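Local coordinates for type II antifreeze protein (Brachyopsis rostratus, PDB 2ZIB) that binds to ice crystals and inhibits their growth, protecting fish blood from freezing at subzero sea-water temperatures, at residues A[13-18]-A[54-59]; A[78-81]-A[85-88]. All coordinates share one frame; numbering follows the deposited sequence.

Interaction 1 (A[13-18]-A[54-59]); sequences GWTLHG and QLYIKD
With CG anti to the backbone N in both residues, chi1 175° in Tyr56 and 174° in His17, the two side chains run alongside each other in opposite senses, the tyrosine reaching from its helix to the strand and the histidine from its strand back toward the helix. The CB of His17 comes to rest over the centre of the Tyr56 ring, 3.5 Å from its centroid and almost on the ring normal, a CH-pi contact. In return, Tyr56 CB lies over one face of the imidazole, toward its rim. The rings are inclined at 33°, an oblique pairing with centroids 4.8 Å apart. A flat aromatic suits this place because one face can receive a methylene while the far end still carries a polar group to the strand. In this C-type lectin fold the contact joins the N-terminal strand 15-17 to helix 51-60; His17 also touches Glu52 and Glu53 of that helix, and the Tyr56 ring meets Phe22 of the neighbouring strand 20-26. The phenol hydroxyl lands beside Thr15, whose OG1 lies at the ring edge near its plane, and Tyr56 OH and Thr15 OG1 are hydrogen-bonded at 2.8 Å. Threonine fits here since it is at home in a strand yet offers a short, rigid hydroxyl on the side facing the helix. Water 1 lies in the Tyr56 ring plane, hydrogen-bonded to Tyr56 OH at 2.7 Å, and donates to the backbone Leu16 O at 2.9 Å, bridging the tyrosine to the strand's main chain.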
ATOM      1  N   GLY A  13     -11.696 -13.756   0.328  1.00 10.58           N
ATOM      2  CA  GLY A  13     -10.664 -13.245  -0.552  1.00 11.12           C
ATOM      3  C   GLY A  13      -9.717 -12.287   0.161  1.00 10.24           C
ATOM      4  O   GLY A  13      -8.625 -12.069  -0.346  1.00 12.06           O
ATOM      5  N   TRP A  14     -10.075 -11.804   1.344  1.00 10.03           N
ATOM      6  CA  TRP A  14      -9.244 -10.879   2.112  1.00  9.32           C
ATOM      7  C   TRP A  14      -8.711 -11.610   3.330  1.00 10.18           C
ATOM      8  O   TRP A  14      -9.362 -12.562   3.835  1.00 11.52           O
ATOM      9  CB  TRP A  14     -10.122  -9.691   2.528  1.00  8.35           C
ATOM     10  CG  TRP A  14     -10.663  -8.869   1.429  1.00  7.16           C
ATOM     11  CD1 TRP A  14     -11.524  -9.267   0.439  1.00  9.53           C
ATOM     12  CD2 TRP A  14     -10.397  -7.487   1.202  1.00  6.83           C
ATOM     13  NE1 TRP A  14     -11.797  -8.209  -0.392  1.00  9.53           N
ATOM     14  CE2 TRP A  14     -11.107  -7.101   0.042  1.00  8.00           C
ATOM     15  CE3 TRP A  14      -9.559  -6.536   1.831  1.00  7.91           C
ATOM     16  CZ2 TRP A  14     -11.040  -5.785  -0.492  1.00  9.06           C
ATOM     17  CZ3 TRP A  14      -9.512  -5.227   1.327  1.00  8.34           C
ATOM     18  CH2 TRP A  14     -10.264  -4.870   0.180  1.00  8.85           C
ATOM     19  N   THR A  15      -7.593 -11.141   3.874  1.00  9.92           N
ATOM     20  CA  THR A  15      -6.953 -11.791   5.018  1.00 10.92           C
ATOM     21  C   THR A  15      -6.807 -10.836   6.175  1.00  9.35           C
ATOM     22  O   THR A  15      -6.595  -9.615   5.991  1.00 10.51           O
ATOM     23  CB  THR A  15      -5.603 -12.383   4.623  1.00 12.04           C
ATOM     24  OG1 THR A  15      -4.725 -11.352   4.100  1.00 12.88           O
ATOM     25  CG2 THR A  15      -5.788 -13.442   3.578  1.00 13.35           C
ATOM     26  N   LEU A  16      -6.922 -11.388   7.378  1.00 11.12           N
ATOM     27  CA  LEU A  16      -6.973 -10.600   8.588  1.00 11.62           C
ATOM     28  C   LEU A  16      -5.591 -10.385   9.218  1.00 12.02           C
ATOM     29  O   LEU A  16      -4.833 -11.331   9.416  1.00 14.58           O
ATOM     30  CB  LEU A  16      -7.902 -11.351   9.591  1.00 12.28           C
ATOM     31  CG  LEU A  16      -8.082 -10.658  10.945  1.00 13.37           C
ATOM     32  CD1 LEU A  16      -8.824  -9.321  10.865  1.00 14.00           C
ATOM     33  CD2 LEU A  16      -8.820 -11.581  11.871  1.00 15.46           C
ATOM     34  N   HIS A  17      -5.274  -9.135   9.542  1.00 11.82           N
ATOM     35  CA  HIS A  17      -4.169  -8.842  10.457  1.00 13.24           C
ATOM     36  C   HIS A  17      -4.617  -7.759  11.407  1.00 13.52           C
ATOM     37  O   HIS A  17      -4.985  -6.667  10.978  1.00 13.70           O
ATOM     38  CB  HIS A  17      -2.883  -8.354   9.723  1.00 13.87           C
ATOM     39  CG  HIS A  17      -1.808  -7.922  10.683  1.00 15.85           C
ATOM     40  ND1 HIS A  17      -1.659  -6.619  11.123  1.00 18.92           N
ATOM     41  CD2 HIS A  17      -0.925  -8.659  11.393  1.00 18.26           C
ATOM     42  CE1 HIS A  17      -0.689  -6.564  12.022  1.00 21.48           C
ATOM     43  NE2 HIS A  17      -0.261  -7.796  12.239  1.00 20.84           N
ATOM     44  N   GLY A  18      -4.626  -8.034  12.720  1.00 14.61           N
ATOM     45  CA  GLY A  18      -5.064  -7.034  13.668  1.00 15.43           C
ATOM     46  C   GLY A  18      -6.513  -6.662  13.447  1.00 14.03           C
ATOM     47  O   GLY A  18      -7.411  -7.554  13.460  1.00 15.91           O
ATOM     48  N   GLN A  54       4.393  -3.963   7.895  1.00 12.36           N
ATOM     49  CA  GLN A  54       5.319  -4.122   6.768  1.00 13.01           C
ATOM     50  C   GLN A  54       5.578  -5.600   6.558  1.00 13.54           C
ATOM     51  O   GLN A  54       5.544  -6.103   5.446  1.00 12.40           O
ATOM     52  CB  GLN A  54       6.624  -3.361   7.049  1.00 12.31           C
ATOM     53  CG  GLN A  54       7.752  -3.587   6.033  1.00 11.91           C
ATOM     54  CD  GLN A  54       7.536  -2.884   4.686  1.00  9.71           C
ATOM     55  OE1 GLN A  54       6.610  -2.069   4.534  1.00 10.03           O
ATOM     56  NE2 GLN A  54       8.370  -3.200   3.708  1.00 10.24           N
ATOM     57  N   LEU A  55       5.927  -6.300   7.647  1.00 13.87           N
ATOM     58  CA  LEU A  55       6.285  -7.698   7.532  1.00 13.08           C
ATOM     59  C   LEU A  55       5.073  -8.578   7.213  1.00 13.84           C
ATOM     60  O   LEU A  55       5.185  -9.545   6.459  1.00 14.05           O
ATOM     61  CB  LEU A  55       6.975  -8.173   8.833  1.00 15.10           C
ATOM     62  CG  LEU A  55       8.354  -7.543   9.123  1.00 13.95           C
ATOM     63  CD1 LEU A  55       8.831  -7.995  10.551  1.00 15.41           C
ATOM     64  CD2 LEU A  55       9.401  -7.897   8.007  1.00 17.32           C
ATOM     65  N   TYR A  56       3.906  -8.254   7.774  1.00 13.04           N
ATOM     66  CA  TYR A  56       2.715  -9.013   7.389  1.00 14.53           C
ATOM     67  C   TYR A  56       2.427  -8.882   5.878  1.00 14.26           C
ATOM     68  O   TYR A  56       2.134  -9.859   5.187  1.00 14.60           O
ATOM     69  CB  TYR A  56       1.488  -8.496   8.167  1.00 15.09           C
ATOM     70  CG  TYR A  56       0.218  -9.182   7.710  1.00 14.00           C
ATOM     71  CD1 TYR A  56      -0.090 -10.465   8.185  1.00 16.54           C
ATOM     72  CD2 TYR A  56      -0.663  -8.591   6.807  1.00 13.98           C
ATOM     73  CE1 TYR A  56      -1.238 -11.167   7.752  1.00 17.32           C
ATOM     74  CE2 TYR A  56      -1.799  -9.270   6.367  1.00 14.43           C
ATOM     75  CZ  TYR A  56      -2.093 -10.536   6.845  1.00 16.34           C
ATOM     76  OH  TYR A  56      -3.232 -11.184   6.412  1.00 18.61           O
ATOM     77  N   ILE A  57       2.467  -7.659   5.376  1.00 14.27           N
ATOM     78  CA  ILE A  57       2.176  -7.425   3.961  1.00 14.64           C
ATOM     79  C   ILE A  57       3.257  -8.043   3.086  1.00 15.37           C
ATOM     80  O   ILE A  57       2.942  -8.684   2.074  1.00 14.99           O
ATOM     81  CB  ILE A  57       1.971  -5.903   3.679  1.00 13.76           C
ATOM     82  CG1 ILE A  57       0.705  -5.369   4.388  1.00 14.13           C
ATOM     83  CG2 ILE A  57       1.918  -5.636   2.189  1.00 14.95           C
ATOM     84  CD1 ILE A  57       0.629  -3.823   4.518  1.00 17.83           C
ATOM     85  N   LYS A  58       4.527  -7.900   3.492  1.00 14.66           N
ATOM     86  CA  LYS A  58       5.631  -8.539   2.776  1.00 16.33           C
ATOM     87  C   LYS A  58       5.326 -10.000   2.570  1.00 16.62           C
ATOM     88  O   LYS A  58       5.547 -10.544   1.508  1.00 16.94           O
ATOM     89  CB  LYS A  58       6.903  -8.373   3.600  1.00 15.80           C
ATOM     90  CG  LYS A  58       8.060  -9.266   3.160  1.00 16.28           C
ATOM     91  CD  LYS A  58       9.193  -9.258   4.178  1.00 18.19           C
ATOM     92  CE  LYS A  58      10.235 -10.321   3.887  1.00 19.57           C
ATOM     93  NZ  LYS A  58      10.956 -10.679   5.145  1.00 21.20           N
ATOM     94  N   ASP A  59       4.799 -10.654   3.612  1.00 16.19           N
ATOM     95  CA  ASP A  59       4.567 -12.085   3.523  1.00 18.44           C
ATOM     96  C   ASP A  59       3.393 -12.471   2.662  1.00 19.13           C
ATOM     97  O   ASP A  59       3.314 -13.608   2.211  1.00 21.31           O
ATOM     98  CB  ASP A  59       4.404 -12.668   4.924  1.00 19.12           C
ATOM     99  CG  ASP A  59       5.690 -12.597   5.741  1.00 21.65           C
ATOM    100  OD1 ASP A  59       6.806 -12.332   5.192  1.00 23.48           O
ATOM    101  OD2 ASP A  59       5.664 -12.759   6.979  1.00 24.30           O
TER
HETATM  102  O   HOH W   1      -3.829 -13.468   7.693  1.00 27.21           O

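Interaction 2 (A[78-81]-A[85-88]); sequences WSWT and PVDY
Trp80 brings the pyrrole edge of its indole to the Pro85 carbonyl, with Val86 packed beside it. Trp78, Ser79 and Trp80 form the W-x-W of the W-x-W-x-D-G sequence familiar in C-type lectin domains, and the backbone that Trp80 faces makes an inverse gamma turn centred on Val86, with a weak bond of 3.1 Å from Asp87 N to Pro85 O. Trp80 CB points toward this turn and, with CG anti to the carbonyl carbon (chi1 -64°), the indole extends to it. CD1 comes first, meeting Pro85 O at 3.3 Å and Val86 CG2 at 3.7 Å. That same methyl lies 3.6 Å from Trp78 O, so the branched valine fills the corner between strand backbone and indole. Next round the ring, NE1 comes within 3.2 Å of Pro85 O, which lies near the ring plane. Elsewhere the Trp80 side chain touches Met105 of strand 104-107, and its ring meets that of His49. Tryptophan suits the site because it combines a broad apolar surface with one N-H at its edge. That N-H is used on water 2, which lies in the indole plane, accepts from Trp80 NE1 at 2.9 Å and may donate to Tyr88 O, 2.8 Å away.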
ATOM      1  N   TRP A  78       4.287  13.315   1.508  1.00  6.99           N
ATOM      2  CA  TRP A  78       3.626  12.013   1.357  1.00  7.28           C
ATOM      3  C   TRP A  78       2.299  12.005   2.125  1.00  8.17           C
ATOM      4  O   TRP A  78       2.215  12.489   3.251  1.00 10.36           O
ATOM      5  CB  TRP A  78       4.583  10.874   1.801  1.00  8.16           C
ATOM      6  CG  TRP A  78       5.714  10.759   0.864  1.00  7.93           C
ATOM      7  CD1 TRP A  78       6.932  11.409   0.956  1.00  8.04           C
ATOM      8  CD2 TRP A  78       5.690  10.112  -0.412  1.00  7.41           C
ATOM      9  NE1 TRP A  78       7.634  11.219  -0.211  1.00  7.48           N
ATOM     10  CE2 TRP A  78       6.894  10.421  -1.060  1.00  7.45           C
ATOM     11  CE3 TRP A  78       4.718   9.344  -1.104  1.00  7.39           C
ATOM     12  CZ2 TRP A  78       7.180   9.988  -2.359  1.00  8.58           C
ATOM     13  CZ3 TRP A  78       5.013   8.911  -2.368  1.00  8.41           C
ATOM     14  CH2 TRP A  78       6.217   9.227  -2.993  1.00  9.79           C
ATOM     15  N   SER A  79       1.320  11.331   1.545  1.00  7.81           N
ATOM     16  CA  SER A  79       0.024  11.058   2.176  1.00  7.91           C
ATOM     17  C   SER A  79      -0.430   9.674   1.805  1.00  7.51           C
ATOM     18  O   SER A  79      -0.102   9.161   0.730  1.00  6.88           O
ATOM     19  CB  SER A  79      -1.020  11.977   1.446  0.70  9.63           C
ATOM     20  OG  SER A  79      -0.702  13.368   1.467  0.70 13.31           O
ATOM     21  N   TRP A  80      -1.229   9.085   2.689  1.00  7.61           N
ATOM     22  CA  TRP A  80      -1.917   7.832   2.382  1.00  7.48           C
ATOM     23  C   TRP A  80      -3.304   8.103   1.816  1.00  8.00           C
ATOM     24  O   TRP A  80      -4.022   8.984   2.354  1.00  8.32           O
ATOM     25  CB  TRP A  80      -2.084   6.980   3.639  1.00  7.93           C
ATOM     26  CG  TRP A  80      -0.803   6.486   4.288  1.00  7.32           C
ATOM     27  CD1 TRP A  80      -0.350   6.788   5.558  1.00  8.51           C
ATOM     28  CD2 TRP A  80       0.136   5.532   3.760  1.00  6.93           C
ATOM     29  NE1 TRP A  80       0.825   6.140   5.826  1.00  9.63           N
ATOM     30  CE2 TRP A  80       1.135   5.329   4.755  1.00  8.07           C
ATOM     31  CE3 TRP A  80       0.227   4.811   2.552  1.00  7.22           C
ATOM     32  CZ2 TRP A  80       2.217   4.460   4.555  1.00  7.72           C
ATOM     33  CZ3 TRP A  80       1.292   3.929   2.360  1.00  8.56           C
ATOM     34  CH2 TRP A  80       2.285   3.770   3.369  1.00  8.78           C
ATOM     35  N   THR A  81      -3.738   7.325   0.835  1.00  7.07           N
ATOM     36  CA  THR A  81      -5.081   7.564   0.271  1.00  7.94           C
ATOM     37  C   THR A  81      -6.208   7.344   1.286  1.00  8.38           C
ATOM     38  O   THR A  81      -7.297   7.892   1.113  1.00  9.26           O
ATOM     39  CB  THR A  81      -5.352   6.680  -0.925  1.00  7.42           C
ATOM     40  OG1 THR A  81      -5.147   5.312  -0.546  1.00  7.10           O
ATOM     41  CG2 THR A  81      -4.441   7.032  -2.120  1.00  7.75           C
ATOM     42  N   PRO A  85      -2.307   8.616   9.280  1.00 13.47           N
ATOM     43  CA  PRO A  85      -1.050   9.335   9.376  1.00 13.98           C
ATOM     44  C   PRO A  85       0.158   8.635   8.745  1.00 13.47           C
ATOM     45  O   PRO A  85       0.181   7.401   8.751  1.00 12.31           O
ATOM     46  CB  PRO A  85      -0.842   9.487  10.909  1.00 15.41           C
ATOM     47  CG  PRO A  85      -1.742   8.561  11.558  1.00 18.18           C
ATOM     48  CD  PRO A  85      -2.829   8.201  10.600  1.00 15.38           C
ATOM     49  N   VAL A  86       1.105   9.406   8.192  1.00 13.94           N
ATOM     50  CA  VAL A  86       2.375   8.823   7.786  1.00 15.72           C
ATOM     51  C   VAL A  86       3.272   8.790   9.024  1.00 15.22           C
ATOM     52  O   VAL A  86       4.100   9.690   9.281  1.00 18.53           O
ATOM     53  CB  VAL A  86       3.004   9.562   6.594  1.00 15.55           C
ATOM     54  CG1 VAL A  86       4.260   8.808   6.115  1.00 18.91           C
ATOM     55  CG2 VAL A  86       1.997   9.693   5.454  1.00 16.36           C
ATOM     56  N   ASP A  87       3.023   7.807   9.855  1.00 13.95           N
ATOM     57  CA  ASP A  87       3.654   7.692  11.171  1.00 15.06           C
ATOM     58  C   ASP A  87       4.702   6.578  11.208  1.00 14.76           C
ATOM     59  O   ASP A  87       5.287   6.289  12.238  1.00 16.76           O
ATOM     60  CB  ASP A  87       2.599   7.500  12.269  1.00 15.56           C
ATOM     61  CG  ASP A  87       1.702   6.284  12.061  1.00 16.72           C
ATOM     62  OD1 ASP A  87       1.799   5.616  11.002  1.00 14.79           O
ATOM     63  OD2 ASP A  87       0.830   5.935  12.920  1.00 19.87           O
ATOM     64  N   TYR A  88       4.974   5.985  10.059  1.00 12.80           N
ATOM     65  CA  TYR A  88       5.980   4.951   9.880  1.00 12.47           C
ATOM     66  C   TYR A  88       6.491   5.068   8.437  1.00 11.12           C
ATOM     67  O   TYR A  88       5.705   5.255   7.487  1.00 11.87           O
ATOM     68  CB  TYR A  88       5.373   3.572  10.095  1.00 12.89           C
ATOM     69  CG  TYR A  88       6.273   2.440   9.748  1.00 12.56           C
ATOM     70  CD1 TYR A  88       7.366   2.094  10.575  1.00 13.39           C
ATOM     71  CD2 TYR A  88       6.065   1.714   8.563  1.00 11.81           C
ATOM     72  CE1 TYR A  88       8.198   1.046  10.236  1.00 13.65           C
ATOM     73  CE2 TYR A  88       6.911   0.660   8.226  1.00 12.86           C
ATOM     74  CZ  TYR A  88       7.973   0.340   9.060  1.00 13.79           C
ATOM     75  OH  TYR A  88       8.809  -0.710   8.700  1.00 14.23           O
TER
HETATM   76  O   HOH W   2       2.952   5.455   7.751  1.00 11.48           O

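Overall arrangement
The two contacts follow one another along the chain, the first closing before the second opens, and they lie about 18 Å apart between centres. Helix 51-60 relates them: interaction 1 uses its Tyr56 against the N-terminal strand, while Tyr88 of interaction 2 packs on Leu51 and Gln54. The direct meeting point is Gln54 CB, 3.8 Å from Tyr88 OH. Gln54 is also held at its amide by Trp115 and Asp112. Just ahead of the helix, His49 joins in by a hydrogen bond between His49 ND1 and Asp87 OD1. Interaction 1 thus lies at the N-terminal strand of the lectin fold, and interaction 2 where the long loop between strands 79-80 and 104-107 begins.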